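Local coordinates for IroE protein (Escherichia coli, PDB 2GZS), which hydrolyses the trilactone of the siderophore enterobactin and of its glucosylated derivatives, preferring the iron-free forms and tending to cut only once to give linear trimers, at residues R28-V33 with I74-Y79; K64-K69 with A258-S263; S184-V189 with T228-K233. All blocks are in the same frame, centred on the assembly; numbering follows the deposited sequence.

Contact 1: R28-V33 with I74-Y79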
ATOM      1  N   ARG A  28     -14.715  -0.300   3.587  1.00  9.92           N
ATOM      2  CA  ARG A  28     -14.943   1.045   4.179  1.00 10.71           C
ATOM      3  C   ARG A  28     -13.740   1.864   3.832  1.00 10.26           C
ATOM      4  O   ARG A  28     -12.638   1.422   4.187  1.00 11.71           O
ATOM      5  CB  ARG A  28     -15.112   0.919   5.688  1.00 13.00           C
ATOM      6  CG  ARG A  28     -15.402   2.287   6.380  1.00 20.71           C
ATOM      7  CD  ARG A  28     -15.779   1.984   7.817  1.00 37.95           C
ATOM      8  NE  ARG A  28     -16.994   1.236   8.125  1.00 37.15           N
ATOM      9  CZ  ARG A  28     -17.088   0.504   9.246  1.00 40.31           C
ATOM     10  NH1 ARG A  28     -16.044   0.463  10.077  1.00 47.11           N
ATOM     11  NH2 ARG A  28     -18.221  -0.151   9.467  1.00 39.93           N
ATOM     12  N   VAL A  29     -13.862   2.936   3.032  1.00 10.63           N
ATOM     13  CA  VAL A  29     -12.709   3.623   2.465  1.00  8.81           C
ATOM     14  C   VAL A  29     -12.732   5.062   3.004  1.00 13.38           C
ATOM     15  O   VAL A  29     -13.730   5.782   2.809  1.00 13.37           O
ATOM     16  CB  VAL A  29     -12.730   3.618   0.934  1.00 12.56           C
ATOM     17  CG1 VAL A  29     -11.554   4.426   0.361  1.00 12.45           C
ATOM     18  CG2 VAL A  29     -12.742   2.146   0.493  1.00  9.03           C
ATOM     19  N   TRP A  30     -11.648   5.427   3.669  1.00 10.41           N
ATOM     20  CA  TRP A  30     -11.535   6.792   4.185  1.00 11.67           C
ATOM     21  C   TRP A  30     -10.602   7.573   3.265  1.00 13.94           C
ATOM     22  O   TRP A  30      -9.515   7.121   2.860  1.00 12.62           O
ATOM     23  CB  TRP A  30     -10.962   6.859   5.586  1.00 10.67           C
ATOM     24  CG  TRP A  30     -11.807   6.279   6.652  1.00 14.20           C
ATOM     25  CD1 TRP A  30     -12.684   6.996   7.434  1.00 15.99           C
ATOM     26  CD2 TRP A  30     -11.896   4.914   7.100  1.00 12.39           C
ATOM     27  NE1 TRP A  30     -13.302   6.144   8.331  1.00 18.37           N
ATOM     28  CE2 TRP A  30     -12.826   4.860   8.132  1.00 15.01           C
ATOM     29  CE3 TRP A  30     -11.228   3.739   6.660  1.00 11.87           C
ATOM     30  CZ2 TRP A  30     -13.137   3.685   8.783  1.00 19.75           C
ATOM     31  CZ3 TRP A  30     -11.556   2.550   7.323  1.00 14.90           C
ATOM     32  CH2 TRP A  30     -12.498   2.528   8.354  1.00 18.66           C
ATOM     33  N   THR A  31     -11.030   8.777   2.896  1.00 11.55           N
ATOM     34  CA  THR A  31     -10.200   9.694   2.138  1.00 11.45           C
ATOM     35  C   THR A  31      -9.837  10.895   3.013  1.00 12.97           C
ATOM     36  O   THR A  31     -10.759  11.576   3.506  1.00 14.91           O
ATOM     37  CB  THR A  31     -10.879  10.144   0.838  1.00 13.56           C
ATOM     38  OG1 THR A  31     -11.184   8.973   0.052  1.00 17.72           O
ATOM     39  CG2 THR A  31      -9.930  10.952  -0.034  1.00 16.57           C
ATOM     40  N   ALA A  32      -8.571  11.147   3.265  1.00 11.15           N
ATOM     41  CA  ALA A  32      -8.064  12.241   4.057  1.00 11.06           C
ATOM     42  C   ALA A  32      -7.437  13.234   3.099  1.00  9.12           C
ATOM     43  O   ALA A  32      -6.469  12.935   2.422  1.00 11.06           O
ATOM     44  CB  ALA A  32      -7.052  11.782   5.128  1.00 12.04           C
ATOM     45  N   VAL A  33      -8.007  14.469   3.031  1.00 11.60           N
ATOM     46  CA  VAL A  33      -7.538  15.494   2.101  1.00 12.83           C
ATOM     47  C   VAL A  33      -6.855  16.603   2.914  1.00 11.19           C
ATOM     48  O   VAL A  33      -7.473  17.030   3.911  1.00 11.64           O
ATOM     49  CB  VAL A  33      -8.699  16.110   1.305  1.00 11.30           C
ATOM     50  CG1 VAL A  33      -8.210  17.204   0.396  1.00 14.87           C
ATOM     51  CG2 VAL A  33      -9.449  15.057   0.454  1.00 14.75           C
ATOM     52  N   ILE A  74      -4.681  10.813   1.479  1.00  9.03           N
ATOM     53  CA  ILE A  74      -4.476   9.455   2.038  1.00  9.64           C
ATOM     54  C   ILE A  74      -5.771   8.703   1.806  1.00 11.35           C
ATOM     55  O   ILE A  74      -6.866   9.146   2.209  1.00 10.97           O
ATOM     56  CB  ILE A  74      -4.198   9.557   3.530  1.00 10.50           C
ATOM     57  CG1 ILE A  74      -3.051  10.544   3.842  1.00 12.25           C
ATOM     58  CG2 ILE A  74      -3.961   8.171   4.071  1.00 12.25           C
ATOM     59  CD1 ILE A  74      -2.735  10.583   5.326  1.00 16.07           C
ATOM     60  N   VAL A  75      -5.715   7.540   1.166  1.00 10.44           N
ATOM     61  CA  VAL A  75      -6.906   6.726   0.949  1.00  8.47           C
ATOM     62  C   VAL A  75      -6.694   5.441   1.731  1.00  8.85           C
ATOM     63  O   VAL A  75      -5.855   4.634   1.303  1.00 10.75           O
ATOM     64  CB  VAL A  75      -7.201   6.419  -0.532  1.00 11.45           C
ATOM     65  CG1 VAL A  75      -8.441   5.568  -0.667  1.00 10.41           C
ATOM     66  CG2 VAL A  75      -7.320   7.730  -1.316  1.00 12.55           C
ATOM     67  N   ALA A  76      -7.396   5.260   2.838  1.00  8.89           N
ATOM     68  CA  ALA A  76      -7.216   4.057   3.650  1.00  7.74           C
ATOM     69  C   ALA A  76      -8.321   3.091   3.262  1.00  9.61           C
ATOM     70  O   ALA A  76      -9.505   3.344   3.457  1.00 10.07           O
ATOM     71  CB  ALA A  76      -7.328   4.445   5.117  1.00 11.23           C
ATOM     72  N   VAL A  77      -7.889   1.965   2.643  1.00  8.43           N
ATOM     73  CA  VAL A  77      -8.886   1.021   2.085  1.00  9.85           C
ATOM     74  C   VAL A  77      -9.095  -0.060   3.147  1.00 11.86           C
ATOM     75  O   VAL A  77      -8.198  -0.945   3.272  1.00 10.51           O
ATOM     76  CB  VAL A  77      -8.395   0.434   0.777  1.00  9.80           C
ATOM     77  CG1 VAL A  77      -9.426  -0.515   0.174  1.00 11.25           C
ATOM     78  CG2 VAL A  77      -8.057   1.622  -0.167  1.00 11.48           C
ATOM     79  N   GLY A  78     -10.186   0.012   3.893  1.00  9.31           N
ATOM     80  CA  GLY A  78     -10.460  -0.920   4.965  1.00  9.28           C
ATOM     81  C   GLY A  78     -11.737  -1.716   4.735  1.00  9.93           C
ATOM     82  O   GLY A  78     -12.173  -1.785   3.574  1.00 11.01           O
ATOM     83  N   TYR A  79     -12.254  -2.242   5.801  1.00  9.83           N
ATOM     84  CA  TYR A  79     -13.404  -3.128   5.765  1.00 10.92           C
ATOM     85  C   TYR A  79     -14.489  -2.656   6.680  1.00 11.64           C
ATOM     86  O   TYR A  79     -14.156  -1.897   7.625  1.00 12.97           O
ATOM     87  CB  TYR A  79     -12.974  -4.563   6.152  1.00 11.66           C
ATOM     88  CG  TYR A  79     -12.087  -5.188   5.096  1.00 10.54           C
ATOM     89  CD1 TYR A  79     -12.635  -5.797   3.961  1.00 10.09           C
ATOM     90  CD2 TYR A  79     -10.679  -5.191   5.189  1.00 11.27           C
ATOM     91  CE1 TYR A  79     -11.806  -6.389   2.993  1.00 10.10           C
ATOM     92  CE2 TYR A  79      -9.823  -5.752   4.235  1.00 10.85           C
ATOM     93  CZ  TYR A  79     -10.439  -6.366   3.117  1.00 11.27           C
ATOM     94  OH  TYR A  79      -9.587  -6.899   2.166  1.00 12.02           O
TER

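Contact 2: K64-K69 with A258-S263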
ATOM      1  N   LYS A  64       0.764  16.780  10.958  1.00 13.90           N
ATOM      2  CA  LYS A  64       1.550  18.022  11.042  1.00 15.25           C
ATOM      3  C   LYS A  64       2.826  17.900  10.256  1.00 14.97           C
ATOM      4  O   LYS A  64       3.198  18.726   9.448  1.00 17.00           O
ATOM      5  CB  LYS A  64       1.771  18.312  12.523  1.00 21.09           C
ATOM      6  CG  LYS A  64       2.741  19.479  12.761  1.00 26.28           C
ATOM      7  CD  LYS A  64       2.829  19.661  14.282  1.00 38.49           C
ATOM      8  CE  LYS A  64       3.881  20.665  14.704  1.00 57.94           C
ATOM      9  NZ  LYS A  64       5.213  20.052  14.990  1.00 79.50           N
ATOM     10  N   GLN A  65       3.555  16.765  10.434  1.00 14.21           N
ATOM     11  CA  GLN A  65       4.824  16.628   9.737  1.00 13.68           C
ATOM     12  C   GLN A  65       4.690  16.520   8.211  1.00 11.64           C
ATOM     13  O   GLN A  65       5.408  16.988   7.386  1.00 15.04           O
ATOM     14  CB  GLN A  65       5.588  15.400  10.308  1.00 18.05           C
ATOM     15  CG  GLN A  65       6.992  15.242   9.747  1.00 16.55           C
ATOM     16  CD  GLN A  65       7.921  16.412  10.171  1.00 18.19           C
ATOM     17  OE1 GLN A  65       7.807  16.810  11.336  1.00 26.77           O
ATOM     18  NE2 GLN A  65       8.737  16.882   9.257  1.00 19.76           N
ATOM     19  N   LEU A  66       3.629  15.750   7.791  1.00 15.02           N
ATOM     20  CA  LEU A  66       3.325  15.719   6.366  1.00 11.89           C
ATOM     21  C   LEU A  66       3.079  17.077   5.741  1.00 13.25           C
ATOM     22  O   LEU A  66       3.432  17.355   4.609  1.00 14.73           O
ATOM     23  CB  LEU A  66       2.071  14.840   6.115  1.00 12.79           C
ATOM     24  CG  LEU A  66       2.242  13.350   6.475  1.00 10.62           C
ATOM     25  CD1 LEU A  66       0.903  12.646   6.219  1.00 14.02           C
ATOM     26  CD2 LEU A  66       3.325  12.637   5.710  1.00 14.92           C
ATOM     27  N   SER A  67       2.443  17.885   6.620  1.00 15.66           N
ATOM     28  CA  SER A  67       2.101  19.229   6.117  1.00 19.48           C
ATOM     29  C   SER A  67       3.320  20.137   6.070  1.00 25.88           C
ATOM     30  O   SER A  67       3.264  21.279   5.599  1.00 21.92           O
ATOM     31  CB  SER A  67       1.022  19.768   7.061  1.00 19.76           C
ATOM     32  OG  SER A  67      -0.153  19.002   7.074  1.00 18.37           O
ATOM     33  N   GLU A  68       4.495  19.709   6.547  1.00 18.59           N
ATOM     34  CA  GLU A  68       5.704  20.537   6.437  1.00 19.67           C
ATOM     35  C   GLU A  68       6.243  20.517   5.033  1.00 26.53           C
ATOM     36  O   GLU A  68       6.996  21.372   4.579  1.00 23.65           O
ATOM     37  CB  GLU A  68       6.833  20.043   7.377  1.00 20.22           C
ATOM     38  CG  GLU A  68       6.583  20.207   8.877  1.00 21.45           C
ATOM     39  CD  GLU A  68       6.493  21.633   9.389  1.00 31.52           C
ATOM     40  OE1 GLU A  68       7.340  22.458   8.981  1.00 33.66           O
ATOM     41  OE2 GLU A  68       5.596  21.949  10.190  1.00 33.41           O
ATOM     42  N   LYS A  69       5.933  19.467   4.275  1.00 18.53           N
ATOM     43  CA  LYS A  69       6.390  19.285   2.918  1.00 18.95           C
ATOM     44  C   LYS A  69       5.174  19.333   2.016  1.00 28.04           C
ATOM     45  O   LYS A  69       4.433  20.331   2.125  1.00 24.69           O
ATOM     46  CB  LYS A  69       7.221  17.985   2.806  1.00 21.75           C
ATOM     47  CG  LYS A  69       8.580  18.261   3.474  1.00 33.94           C
ATOM     48  CD  LYS A  69       9.131  17.079   4.250  1.00 51.53           C
ATOM     49  CE  LYS A  69      10.614  17.203   4.564  1.00 55.85           C
ATOM     50  NZ  LYS A  69      11.014  17.278   5.997  1.00 24.86           N
ATOM     51  N   ALA A 258       6.258   5.635   4.535  1.00  9.66           N
ATOM     52  CA  ALA A 258       5.756   5.773   3.158  1.00 10.28           C
ATOM     53  C   ALA A 258       5.025   7.115   2.967  1.00  6.79           C
ATOM     54  O   ALA A 258       5.272   7.733   1.944  1.00 10.99           O
ATOM     55  CB  ALA A 258       4.857   4.567   2.849  1.00 10.83           C
ATOM     56  N   LEU A 259       4.193   7.428   3.939  1.00  8.62           N
ATOM     57  CA  LEU A 259       3.547   8.771   3.780  1.00  8.51           C
ATOM     58  C   LEU A 259       4.587   9.878   3.739  1.00  9.41           C
ATOM     59  O   LEU A 259       4.531  10.820   2.959  1.00 11.88           O
ATOM     60  CB  LEU A 259       2.564   8.935   4.928  1.00  7.93           C
ATOM     61  CG  LEU A 259       1.266   8.171   4.815  1.00  8.95           C
ATOM     62  CD1 LEU A 259       0.493   8.083   6.126  1.00 11.49           C
ATOM     63  CD2 LEU A 259       0.366   8.844   3.729  1.00 11.40           C
ATOM     64  N   LEU A 260       5.555   9.804   4.646  1.00  9.41           N
ATOM     65  CA  LEU A 260       6.570  10.884   4.689  1.00 11.11           C
ATOM     66  C   LEU A 260       7.347  10.959   3.400  1.00 13.21           C
ATOM     67  O   LEU A 260       7.683  12.025   2.843  1.00 12.77           O
ATOM     68  CB  LEU A 260       7.489  10.666   5.899  1.00 12.75           C
ATOM     69  CG  LEU A 260       6.822  10.932   7.241  1.00 13.73           C
ATOM     70  CD1 LEU A 260       7.615  10.268   8.359  1.00 13.25           C
ATOM     71  CD2 LEU A 260       6.711  12.429   7.551  1.00 17.06           C
ATOM     72  N   ASP A 261       7.689   9.772   2.838  1.00 10.26           N
ATOM     73  CA  ASP A 261       8.418   9.754   1.586  1.00 12.19           C
ATOM     74  C   ASP A 261       7.604  10.376   0.438  1.00 13.41           C
ATOM     75  O   ASP A 261       8.166  11.170  -0.328  1.00 13.22           O
ATOM     76  CB  ASP A 261       8.822   8.285   1.307  1.00 13.50           C
ATOM     77  CG  ASP A 261       9.779   8.156   0.144  1.00 12.60           C
ATOM     78  OD1 ASP A 261      10.887   8.739   0.053  1.00 15.25           O
ATOM     79  OD2 ASP A 261       9.446   7.476  -0.833  1.00 14.70           O
ATOM     80  N   ILE A 262       6.307   9.986   0.338  1.00 11.78           N
ATOM     81  CA  ILE A 262       5.542  10.506  -0.813  1.00 11.76           C
ATOM     82  C   ILE A 262       5.253  12.019  -0.596  1.00 12.71           C
ATOM     83  O   ILE A 262       5.030  12.660  -1.635  1.00 14.68           O
ATOM     84  CB  ILE A 262       4.282   9.657  -1.056  1.00 12.88           C
ATOM     85  CG1 ILE A 262       3.900   9.655  -2.558  1.00 14.00           C
ATOM     86  CG2 ILE A 262       3.122  10.054  -0.156  1.00 13.30           C
ATOM     87  CD1 ILE A 262       2.685   8.764  -2.751  1.00 16.83           C
ATOM     88  N   SER A 263       5.298  12.478   0.626  1.00 14.04           N
ATOM     89  CA  SER A 263       5.135  13.945   0.866  1.00 12.59           C
ATOM     90  C   SER A 263       6.385  14.681   0.441  1.00 19.20           C
ATOM     91  O   SER A 263       6.346  15.938   0.473  1.00 19.97           O
ATOM     92  CB  SER A 263       4.860  14.172   2.342  1.00 13.93           C
ATOM     93  OG  SER A 263       6.072  14.178   3.108  1.00 15.15           O
TER
HETATM   94  O   HOH W   1       6.705  15.477   5.525  1.00 19.82           O

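Contact 3: S184-V189 with T228-K233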
ATOM      1  N   SER A 184      10.837 -13.827  -7.559  1.00 14.16           N
ATOM      2  CA  SER A 184      11.229 -14.513  -8.787  1.00 14.48           C
ATOM      3  C   SER A 184      10.526 -13.866  -9.979  1.00 18.19           C
ATOM      4  O   SER A 184      11.127 -13.606 -11.031  1.00 23.53           O
ATOM      5  CB  SER A 184      10.866 -15.995  -8.675  1.00 16.68           C
ATOM      6  OG  SER A 184      11.460 -16.657  -9.796  1.00 19.56           O
ATOM      7  N   ARG A 185       9.235 -13.538  -9.802  1.00 13.18           N
ATOM      8  CA  ARG A 185       8.588 -12.821 -10.927  1.00 14.47           C
ATOM      9  C   ARG A 185       9.080 -11.388 -11.052  1.00 13.30           C
ATOM     10  O   ARG A 185       9.251 -10.859 -12.176  1.00 13.88           O
ATOM     11  CB  ARG A 185       7.084 -12.794 -10.717  1.00 18.95           C
ATOM     12  CG  ARG A 185       6.375 -14.140 -10.706  1.00 22.53           C
ATOM     13  CD  ARG A 185       4.961 -14.117 -10.123  1.00 42.13           C
ATOM     14  NE  ARG A 185       4.014 -13.228 -10.756  1.00 38.88           N
ATOM     15  CZ  ARG A 185       2.921 -12.574 -10.427  1.00 51.02           C
ATOM     16  NH1 ARG A 185       2.358 -12.609  -9.217  1.00 24.37           N
ATOM     17  NH2 ARG A 185       2.310 -11.810 -11.352  1.00 40.13           N
ATOM     18  N   VAL A 186       9.313 -10.739  -9.912  1.00 12.56           N
ATOM     19  CA  VAL A 186       9.774  -9.346  -9.941  1.00 14.74           C
ATOM     20  C   VAL A 186      11.073  -9.202 -10.676  1.00 16.11           C
ATOM     21  O   VAL A 186      11.336  -8.345 -11.505  1.00 15.85           O
ATOM     22  CB  VAL A 186       9.928  -8.786  -8.488  1.00 14.18           C
ATOM     23  CG1 VAL A 186      10.794  -7.540  -8.528  1.00 15.09           C
ATOM     24  CG2 VAL A 186       8.554  -8.567  -7.864  1.00 14.53           C
ATOM     25  N   THR A 187      12.059 -10.104 -10.416  1.00 13.48           N
ATOM     26  CA  THR A 187      13.355  -9.906 -11.031  1.00 11.25           C
ATOM     27  C   THR A 187      13.368 -10.495 -12.467  1.00 11.02           C
ATOM     28  O   THR A 187      14.387 -10.273 -13.105  1.00 15.99           O
ATOM     29  CB  THR A 187      14.508 -10.528 -10.207  1.00 13.44           C
ATOM     30  OG1 THR A 187      14.289 -11.941 -10.005  1.00 16.43           O
ATOM     31  CG2 THR A 187      14.538  -9.943  -8.789  1.00 16.72           C
ATOM     32  N   ALA A 188      12.305 -11.127 -12.913  1.00 12.16           N
ATOM     33  CA  ALA A 188      12.246 -11.677 -14.261  1.00 15.98           C
ATOM     34  C   ALA A 188      11.729 -10.671 -15.301  1.00 19.55           C
ATOM     35  O   ALA A 188      11.641 -11.042 -16.472  1.00 14.50           O
ATOM     36  CB  ALA A 188      11.350 -12.910 -14.302  1.00 16.83           C
ATOM     37  N   VAL A 189      11.334  -9.466 -14.818  1.00 13.81           N
ATOM     38  CA  VAL A 189      10.689  -8.560 -15.766  1.00 13.65           C
ATOM     39  C   VAL A 189      11.608  -8.143 -16.882  1.00 13.52           C
ATOM     40  O   VAL A 189      12.839  -8.173 -16.811  1.00 15.55           O
ATOM     41  CB  VAL A 189      10.256  -7.249 -15.057  1.00 11.90           C
ATOM     42  CG1 VAL A 189       9.180  -7.508 -14.033  1.00 15.85           C
ATOM     43  CG2 VAL A 189      11.478  -6.615 -14.442  1.00 14.99           C
ATOM     44  N   THR A 228      19.868  -5.166  -7.287  1.00 17.99           N
ATOM     45  CA  THR A 228      20.894  -5.204  -8.302  1.00 16.65           C
ATOM     46  C   THR A 228      20.294  -5.544  -9.660  1.00 19.60           C
ATOM     47  O   THR A 228      20.567  -4.819 -10.642  1.00 19.57           O
ATOM     48  CB  THR A 228      21.944  -6.275  -7.948  1.00 22.62           C
ATOM     49  OG1 THR A 228      22.574  -5.926  -6.717  1.00 24.76           O
ATOM     50  CG2 THR A 228      23.043  -6.340  -9.015  1.00 25.57           C
ATOM     51  N   ILE A 229      19.512  -6.623  -9.725  1.00 16.26           N
ATOM     52  CA  ILE A 229      18.883  -6.990 -10.991  1.00 14.80           C
ATOM     53  C   ILE A 229      17.913  -5.898 -11.451  1.00 13.86           C
ATOM     54  O   ILE A 229      17.913  -5.549 -12.645  1.00 13.70           O
ATOM     55  CB  ILE A 229      18.205  -8.370 -10.907  1.00 15.86           C
ATOM     56  CG1 ILE A 229      19.280  -9.441 -10.644  1.00 16.23           C
ATOM     57  CG2 ILE A 229      17.458  -8.753 -12.163  1.00 19.65           C
ATOM     58  CD1 ILE A 229      18.665 -10.850 -10.509  1.00 19.95           C
ATOM     59  N   LEU A 230      17.092  -5.373 -10.536  1.00 14.16           N
ATOM     60  CA  LEU A 230      16.105  -4.376 -11.007  1.00 16.83           C
ATOM     61  C   LEU A 230      16.801  -3.144 -11.520  1.00 14.30           C
ATOM     62  O   LEU A 230      16.418  -2.566 -12.563  1.00 15.41           O
ATOM     63  CB  LEU A 230      15.152  -4.039  -9.874  1.00 15.33           C
ATOM     64  CG  LEU A 230      14.156  -5.170  -9.519  1.00 14.42           C
ATOM     65  CD1 LEU A 230      13.230  -4.737  -8.407  1.00 16.44           C
ATOM     66  CD2 LEU A 230      13.375  -5.582 -10.777  1.00 17.13           C
ATOM     67  N   LYS A 231      17.859  -2.700 -10.874  1.00 13.58           N
ATOM     68  CA  LYS A 231      18.608  -1.543 -11.387  1.00 16.05           C
ATOM     69  C   LYS A 231      19.141  -1.782 -12.774  1.00 18.05           C
ATOM     70  O   LYS A 231      19.056  -0.899 -13.635  1.00 17.24           O
ATOM     71  CB  LYS A 231      19.807  -1.341 -10.435  1.00 21.24           C
ATOM     72  CG  LYS A 231      19.505  -0.274  -9.397  1.00 56.72           C
ATOM     73  CD  LYS A 231      18.484  -0.679  -8.352  1.00 54.56           C
ATOM     74  CE  LYS A 231      19.224  -0.983  -7.058  1.00 54.45           C
ATOM     75  NZ  LYS A 231      19.137   0.108  -6.057  1.00 61.16           N
ATOM     76  N   ASP A 232      19.665  -3.016 -12.948  1.00 15.07           N
ATOM     77  CA  ASP A 232      20.143  -3.354 -14.279  1.00 18.41           C
ATOM     78  C   ASP A 232      19.009  -3.299 -15.327  1.00 18.57           C
ATOM     79  O   ASP A 232      19.272  -3.017 -16.517  1.00 19.15           O
ATOM     80  CB  ASP A 232      20.758  -4.767 -14.306  1.00 20.32           C
ATOM     81  CG  ASP A 232      22.133  -4.911 -13.713  1.00 40.17           C
ATOM     82  OD1 ASP A 232      22.775  -3.870 -13.453  1.00 37.33           O
ATOM     83  OD2 ASP A 232      22.575  -6.066 -13.496  1.00 48.69           O
ATOM     84  N   LYS A 233      17.800  -3.582 -14.884  1.00 15.24           N
ATOM     85  CA  LYS A 233      16.648  -3.559 -15.768  1.00 15.30           C
ATOM     86  C   LYS A 233      16.025  -2.170 -15.859  1.00 13.77           C
ATOM     87  O   LYS A 233      14.920  -2.051 -16.422  1.00 14.14           O
ATOM     88  CB  LYS A 233      15.642  -4.614 -15.280  1.00 13.07           C
ATOM     89  CG  LYS A 233      16.303  -5.972 -15.599  1.00 16.05           C
ATOM     90  CD  LYS A 233      15.456  -7.149 -15.183  1.00 19.55           C
ATOM     91  CE  LYS A 233      16.020  -8.400 -15.879  1.00 18.61           C
ATOM     92  NZ  LYS A 233      15.055  -9.495 -15.723  1.00 16.01           N
TER
HETATM   93  O   HOH W   2      14.525 -11.394 -18.143  1.00 35.62           O

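Contact 1: R28-V33 with I74-Y79
Val29 and Val75 meet methyl to methyl, CG1 of Val29 only 3.5 Å from CG1 of Val75, a tight fit for two carbons. In both residues CG1 lies anti to the backbone N (chi1 176° and 180°), and the two side chains cross obliquely. Thr31 and Val77 share their face of the sheet, which helix 117-132 covers through Phe120, Ile128 and Val132; compact branched residues suit this seam. The strands are antiparallel neighbours in the eight-stranded alpha/beta-hydrolase sheet, and 26-34 is bonded on its other edge to strand 11-19. Arg28 with Gly78, Trp30 with Ala76 and Ala32 with Ile74 each exchange two backbone hydrogen bonds. On the opposite face the Trp30 ring presents its edge to the neighbouring strand, with CE3 3.7 Å from Ala76 O, while Arg28 CG sits 3.5 Å above the ring plane, offset toward the rim. Glycine suits position 78 because a beta carbon there would come about 3.1 Å from Trp30 CZ3. Arg28 packs its CB 3.5 Å from Tyr79 O, and the same oxygen lies over one face of the guanidinium, whose NH1 makes a weak hydrogen bond to Thr81 O.

Contact 2: K64-K69 with A258-S263
Leu66 reaches toward the C-terminal end of helix 247-262 and touches Leu259, Leu260 and Ser263 with a single methyl group. Its CB starts beside the gap rather than straight across it, and chi1 of -64° sets CG anti to the carbonyl carbon, beside the backbone N. From CG the two methyls go to different neighbours. CD1 packs against Ile74 of the central sheet. CD2 lies 3.5 Å from Leu259 O, an oxygen already used by Ser263 N in the helix, and 3.9 Å from Leu259 CB. The same methyl meets Leu260 CD2 at 3.9 Å and also rests against Ser263 CB. A branched apolar residue suits this place, since one tip faces the sheet and the other the helix.

Nearer the surface, Gln65 crosses Leu260 at about a right angle, its CG 3.6 Å from Leu260 CD2, so the aliphatic part of the glutamine does the packing. Lys69, at the end of the type I turn from Leu66, sets its CB 3.2 Å from Ser263 O, while its long chain leads away.

Helix 247-262 starts at the active-site histidine His247, as expected for an alpha/beta hydrolase, and this contact joins its far end to helix 60-66. There Ser263 OG donates to Leu260 O at 2.7 Å. A water donates to Ser263 OG at 2.8 Å and to Gln65 O at 2.7 Å. Acting as both donor and acceptor probably fixes the rotation of this hydroxyl. A backbone hydrogen bond from Ser263 to Thr70 adds to the join; between the two segments themselves it is van der Waals packing and a water bridge, with no salt bridge across them.

Contact 3: S184-V189 with T228-K233
Leu230 fits against Val186 at the closely packed end of this contact, the two side chains crossing at about a right angle. Leu230 CD1 lies 3.7 Å from Val186 CG1, while Leu230 CD2 presses on the backbone, 3.5 Å from Val186 O, and also reaches Val189 CG2. Behind them Trp159 of helix 150-161 touches both valines, so apolar residues suit this inner side. Here the end of helix 179-187 is laid against the end of helix 219-232 on the flank of the alpha/beta-hydrolase fold, well away from the active site.

Toward solvent the packing thins. Ile229, only partly buried, sets its CG2 3.6 Å from Thr187 O and also meets Thr187 CB. Lys233, just past its helix, reaches across to segment 184-189 with a chain extended beyond CG, its CD 4.1 Å from Val189 CG2. At the tip, NZ donates 2.8 Å hydrogen bonds to both Thr187 O and Val189 O, tilted 28° from the carbonyl plane of Thr187 and 18° from that of Val189. A water also accepts from Lys233 NZ at 3.1 Å and donates weakly to Ala188 O. A lysine suits this place because its methylenes can pass the valine at a slant while its ammonium gathers carbonyls at the surface. An alanine here would probably leave Thr187 O and Val189 O without their shared donor and the turn between them freer to move.

The carbonyl of Thr187 lies near the end of its helix, where the partial negative charge of the helix would probably strengthen the pull on the ammonium; polar bonding thus joins the residue following helix 219-232 to the chain leaving helix 179-187, on the side where apolar packing gives out.

In the fold
From the N terminus, strand 26-34 comes first, then helix 60-66, then strand 73-79, whose pairing with the first strand closes the loop of contact 1. Contact 2 opens inside that loop at 64-69 and closes only at 258-263, so the two cross; they also touch, Ile74 reaching both Leu66 and Leu259. Contact 3, between 184-189 and 228-233, opens after contact 1 has closed and is nested within the long loop of contact 2. Contact 1 joins strands within the sheet, contact 2 ties the C-terminal helix to an early one, and contact 3 joins two neighbouring helix ends on the other side of the chain's centre from contact 1, the two contact centres about 32 Å apart.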